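Local coordinates for protein ribulose bisphosphate carboxylase small chain (Galdieria sulphuraria, PDB 4F0H) that serves as the small subunit of the hexadecameric RuBisCO, which fixes carbon dioxide onto ribulose 1,5-bisphosphate, and probably stabilises the catalytic large subunits, at residues Gln22-Leu31 with Ser93-Asn101. Numbering follows the deposited sequence.
Sequences QIDYMISKKL and STIISFIVN
L31 meets I95 with both its methyls. L31 CD1 lies 3.8 Å from I95 CG1, and L31 CD2 comes equally near I95 CD1. The two side chains cross obliquely. The fork of the leucine lies against CG1 and CD1 of I95. With an alanine at L31 both methyls are gone; this would probably leave a gap beside I95 CG1 and CD1 and take one apolar neighbour from I96 CG2. M26 CE is a further neighbour of that methyl, 4.0 Å from I96 CG2. M26 is bent at its last torsion (chi3 61°), which turns CE toward I96 while SD stays at the edge of the F98 ring. Q22 CB also touches this ring, 3.8 Å from F98 CZ. I96 is extended, with CG1 anti to the backbone N (chi1 -177°), and its CD1 lies loosely near Y25 CE2 and Q22 OE1.

These residues join helix 16-28 and the turn after it to the strand at the edge, within this chain, of the four-stranded antiparallel sheet of the small-subunit alpha/beta fold. Helix 22-28 runs nearly antiparallel to strand 96-99, at 165° and 11.1 Å between axes. The helix closes in a Schellman motif at K30, where L31 N bonds to M26 O; L31 then leads into strand 32-38.

The polar link is made by water. Y25 OH donates to it over 2.8 Å, and the water donates to I95 O at 2.9 Å. Q22 OE1 instead bonds a polar side chain of a chain of another protein. Within the helix, S28 OG donates to Y25 O at 2.6 Å, in the carbonyl plane on a lone pair; K29 N shares this acceptor.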
loop_
_atom_site.group_PDB
_atom_site.type_symbol
_atom_site.label_atom_id
_atom_site.label_comp_id
_atom_site.label_asym_id
_atom_site.label_seq_id
_atom_site.Cartn_x
_atom_site.Cartn_y
_atom_site.Cartn_z
ATOM N N GLN B 22 9.890 -46.578 -34.064
ATOM C CA GLN B 22 9.199 -45.591 -33.241
ATOM C C GLN B 22 7.718 -45.415 -33.634
ATOM O O GLN B 22 6.886 -45.261 -32.757
ATOM C CB GLN B 22 9.933 -44.251 -33.173
ATOM C CG GLN B 22 11.388 -44.298 -32.713
ATOM C CD GLN B 22 11.525 -44.899 -31.358
ATOM O OE1 GLN B 22 10.754 -44.592 -30.426
ATOM N NE2 GLN B 22 12.470 -45.829 -31.240
ATOM N N ILE B 23 7.375 -45.461 -34.908
ATOM C CA ILE B 23 5.944 -45.444 -35.276
ATOM C C ILE B 23 5.205 -46.671 -34.678
ATOM O O ILE B 23 4.130 -46.536 -34.087
ATOM C CB ILE B 23 5.743 -45.442 -36.801
ATOM C CG1 ILE B 23 6.550 -44.352 -37.506
ATOM C CG2 ILE B 23 4.315 -45.204 -37.165
ATOM C CD1 ILE B 23 6.718 -43.162 -36.662
ATOM N N ASP B 24 5.788 -47.872 -34.830
ATOM C CA ASP B 24 5.248 -49.058 -34.159
ATOM C C ASP B 24 4.933 -48.792 -32.659
ATOM O O ASP B 24 3.867 -49.117 -32.147
ATOM C CB ASP B 24 6.240 -50.208 -34.304
ATOM C CG ASP B 24 6.199 -50.856 -35.707
ATOM O OD1 ASP B 24 7.222 -51.398 -36.161
ATOM O OD2 ASP B 24 5.135 -50.827 -36.373
ATOM N N TYR B 25 5.863 -48.169 -31.946
ATOM C CA TYR B 25 5.635 -47.954 -30.543
ATOM C C TYR B 25 4.404 -47.015 -30.373
ATOM O O TYR B 25 3.460 -47.282 -29.599
ATOM C CB TYR B 25 6.933 -47.376 -29.904
ATOM C CG TYR B 25 6.692 -46.689 -28.567
ATOM C CD1 TYR B 25 6.628 -47.409 -27.373
ATOM C CD2 TYR B 25 6.546 -45.276 -28.520
ATOM C CE1 TYR B 25 6.374 -46.749 -26.141
ATOM C CE2 TYR B 25 6.296 -44.601 -27.316
ATOM C CZ TYR B 25 6.200 -45.344 -26.136
ATOM O OH TYR B 25 5.951 -44.624 -24.973
ATOM N N MET B 26 4.432 -45.899 -31.095
ATOM C CA MET B 26 3.316 -44.950 -31.051
ATOM C C MET B 26 1.968 -45.626 -31.293
ATOM O O MET B 26 0.973 -45.327 -30.629
ATOM C CB MET B 26 3.544 -43.791 -32.040
ATOM C CG MET B 26 4.924 -43.173 -31.774
ATOM S SD MET B 26 5.282 -41.815 -32.879
ATOM C CE MET B 26 3.979 -40.729 -32.455
ATOM N N ILE B 27 1.954 -46.536 -32.258
ATOM C CA ILE B 27 0.741 -47.222 -32.650
ATOM C C ILE B 27 0.307 -48.124 -31.527
ATOM O O ILE B 27 -0.868 -48.200 -31.209
ATOM C CB ILE B 27 0.941 -48.020 -33.932
ATOM C CG1 ILE B 27 1.160 -47.103 -35.160
ATOM C CG2 ILE B 27 -0.268 -48.939 -34.238
ATOM C CD1 ILE B 27 1.347 -47.927 -36.427
ATOM N N SER B 28 1.262 -48.805 -30.907
ATOM C CA SER B 28 0.924 -49.728 -29.858
ATOM C C SER B 28 0.389 -48.923 -28.686
ATOM O O SER B 28 -0.397 -49.432 -27.933
ATOM C CB SER B 28 2.157 -50.518 -29.467
ATOM O OG SER B 28 2.939 -49.667 -28.619
ATOM N N LYS B 29 0.751 -47.640 -28.591
ATOM C CA LYS B 29 0.291 -46.757 -27.513
ATOM C C LYS B 29 -0.993 -46.040 -27.875
ATOM O O LYS B 29 -1.502 -45.199 -27.134
ATOM C CB LYS B 29 1.333 -45.667 -27.283
ATOM C CG LYS B 29 2.288 -45.942 -26.143
ATOM C CD LYS B 29 2.490 -47.408 -25.996
ATOM C CE LYS B 29 2.999 -47.723 -24.569
ATOM N NZ LYS B 29 2.696 -46.568 -23.620
ATOM N N LYS B 30 -1.459 -46.277 -29.073
ATOM C CA LYS B 30 -2.704 -45.728 -29.504
ATOM C C LYS B 30 -2.621 -44.209 -29.677
ATOM O O LYS B 30 -3.620 -43.531 -29.459
ATOM C CB LYS B 30 -3.769 -46.107 -28.468
ATOM C CG LYS B 30 -3.888 -47.649 -28.355
ATOM C CD LYS B 30 -4.219 -48.164 -26.938
ATOM C CE LYS B 30 -5.636 -47.693 -26.512
ATOM N NZ LYS B 30 -6.363 -48.604 -25.568
ATOM N N LEU B 31 -1.458 -43.683 -30.060
ATOM C CA LEU B 31 -1.310 -42.230 -30.217
ATOM C C LEU B 31 -1.853 -41.660 -31.553
ATOM O O LEU B 31 -1.795 -42.339 -32.576
ATOM C CB LEU B 31 0.168 -41.896 -30.131
ATOM C CG LEU B 31 0.895 -42.419 -28.915
ATOM C CD1 LEU B 31 2.320 -41.786 -28.916
ATOM C CD2 LEU B 31 0.151 -42.055 -27.578
ATOM N N SER B 93 -2.027 -34.913 -24.124
ATOM C CA SER B 93 -0.885 -34.075 -24.396
ATOM C C SER B 93 0.070 -34.885 -25.232
ATOM O O SER B 93 -0.157 -36.083 -25.476
ATOM C CB SER B 93 -0.156 -33.713 -23.089
ATOM O OG SER B 93 0.818 -32.640 -23.306
ATOM N N THR B 94 1.166 -34.235 -25.633
ATOM C CA THR B 94 2.306 -34.938 -26.204
ATOM C C THR B 94 2.983 -35.899 -25.227
ATOM O O THR B 94 3.178 -35.564 -24.062
ATOM C CB THR B 94 3.297 -33.909 -26.694
ATOM O OG1 THR B 94 2.641 -33.068 -27.687
ATOM C CG2 THR B 94 4.524 -34.583 -27.305
ATOM N N ILE B 95 3.300 -37.116 -25.676
ATOM C CA ILE B 95 4.123 -38.006 -24.918
ATOM C C ILE B 95 5.422 -38.428 -25.631
ATOM O O ILE B 95 6.195 -39.172 -25.054
ATOM C CB ILE B 95 3.390 -39.285 -24.394
ATOM C CG1 ILE B 95 3.068 -40.232 -25.525
ATOM C CG2 ILE B 95 2.130 -38.956 -23.512
ATOM C CD1 ILE B 95 2.901 -41.746 -24.959
ATOM N N ILE B 96 5.656 -37.964 -26.867
ATOM C CA ILE B 96 6.922 -38.214 -27.516
ATOM C C ILE B 96 7.007 -37.235 -28.684
ATOM O O ILE B 96 5.956 -36.922 -29.307
ATOM C CB ILE B 96 7.018 -39.680 -27.999
ATOM C CG1 ILE B 96 8.369 -39.971 -28.601
ATOM C CG2 ILE B 96 5.990 -39.992 -29.057
ATOM C CD1 ILE B 96 8.555 -41.408 -28.984
ATOM N N SER B 97 8.212 -36.759 -28.973
ATOM C CA SER B 97 8.454 -35.747 -30.070
ATOM C C SER B 97 9.936 -35.805 -30.469
ATOM O O SER B 97 10.801 -35.521 -29.651
ATOM C CB SER B 97 8.072 -34.369 -29.573
ATOM O OG SER B 97 8.476 -33.326 -30.432
ATOM N N PHE B 98 10.242 -36.243 -31.701
ATOM C CA PHE B 98 11.639 -36.352 -32.077
ATOM C C PHE B 98 11.861 -35.856 -33.511
ATOM O O PHE B 98 10.963 -35.873 -34.423
ATOM C CB PHE B 98 12.118 -37.805 -31.898
ATOM C CG PHE B 98 11.322 -38.774 -32.681
ATOM C CD1 PHE B 98 10.188 -39.352 -32.140
ATOM C CD2 PHE B 98 11.696 -39.113 -33.984
ATOM C CE1 PHE B 98 9.445 -40.254 -32.869
ATOM C CE2 PHE B 98 10.947 -40.010 -34.719
ATOM C CZ PHE B 98 9.798 -40.571 -34.152
ATOM N N ILE B 99 13.080 -35.413 -33.713
ATOM C CA ILE B 99 13.492 -34.844 -34.941
ATOM C C ILE B 99 13.789 -35.948 -35.970
ATOM O O ILE B 99 14.490 -36.934 -35.678
ATOM C CB ILE B 99 14.776 -33.990 -34.779
ATOM C CG1 ILE B 99 14.605 -32.920 -33.706
ATOM C CG2 ILE B 99 15.184 -33.342 -36.105
ATOM C CD1 ILE B 99 13.740 -31.874 -34.070
ATOM N N VAL B 100 13.243 -35.744 -37.177
ATOM C CA VAL B 100 13.452 -36.652 -38.354
ATOM C C VAL B 100 14.043 -35.927 -39.549
ATOM O O VAL B 100 14.294 -36.524 -40.614
ATOM C CB VAL B 100 12.148 -37.321 -38.816
ATOM C CG1 VAL B 100 11.579 -38.154 -37.748
ATOM C CG2 VAL B 100 11.137 -36.244 -39.309
ATOM N N ASN B 101 14.211 -34.623 -39.420
ATOM C CA ASN B 101 15.016 -33.903 -40.413
ATOM C C ASN B 101 15.624 -32.659 -39.853
ATOM O O ASN B 101 14.910 -31.887 -39.211
ATOM C CB ASN B 101 14.122 -33.525 -41.573
ATOM C CG ASN B 101 14.900 -33.036 -42.770
ATOM O OD1 ASN B 101 14.887 -31.849 -43.083
ATOM N ND2 ASN B 101 15.585 -33.936 -43.441
HETATM O O HOH W 1 6.694 -41.966 -24.394
#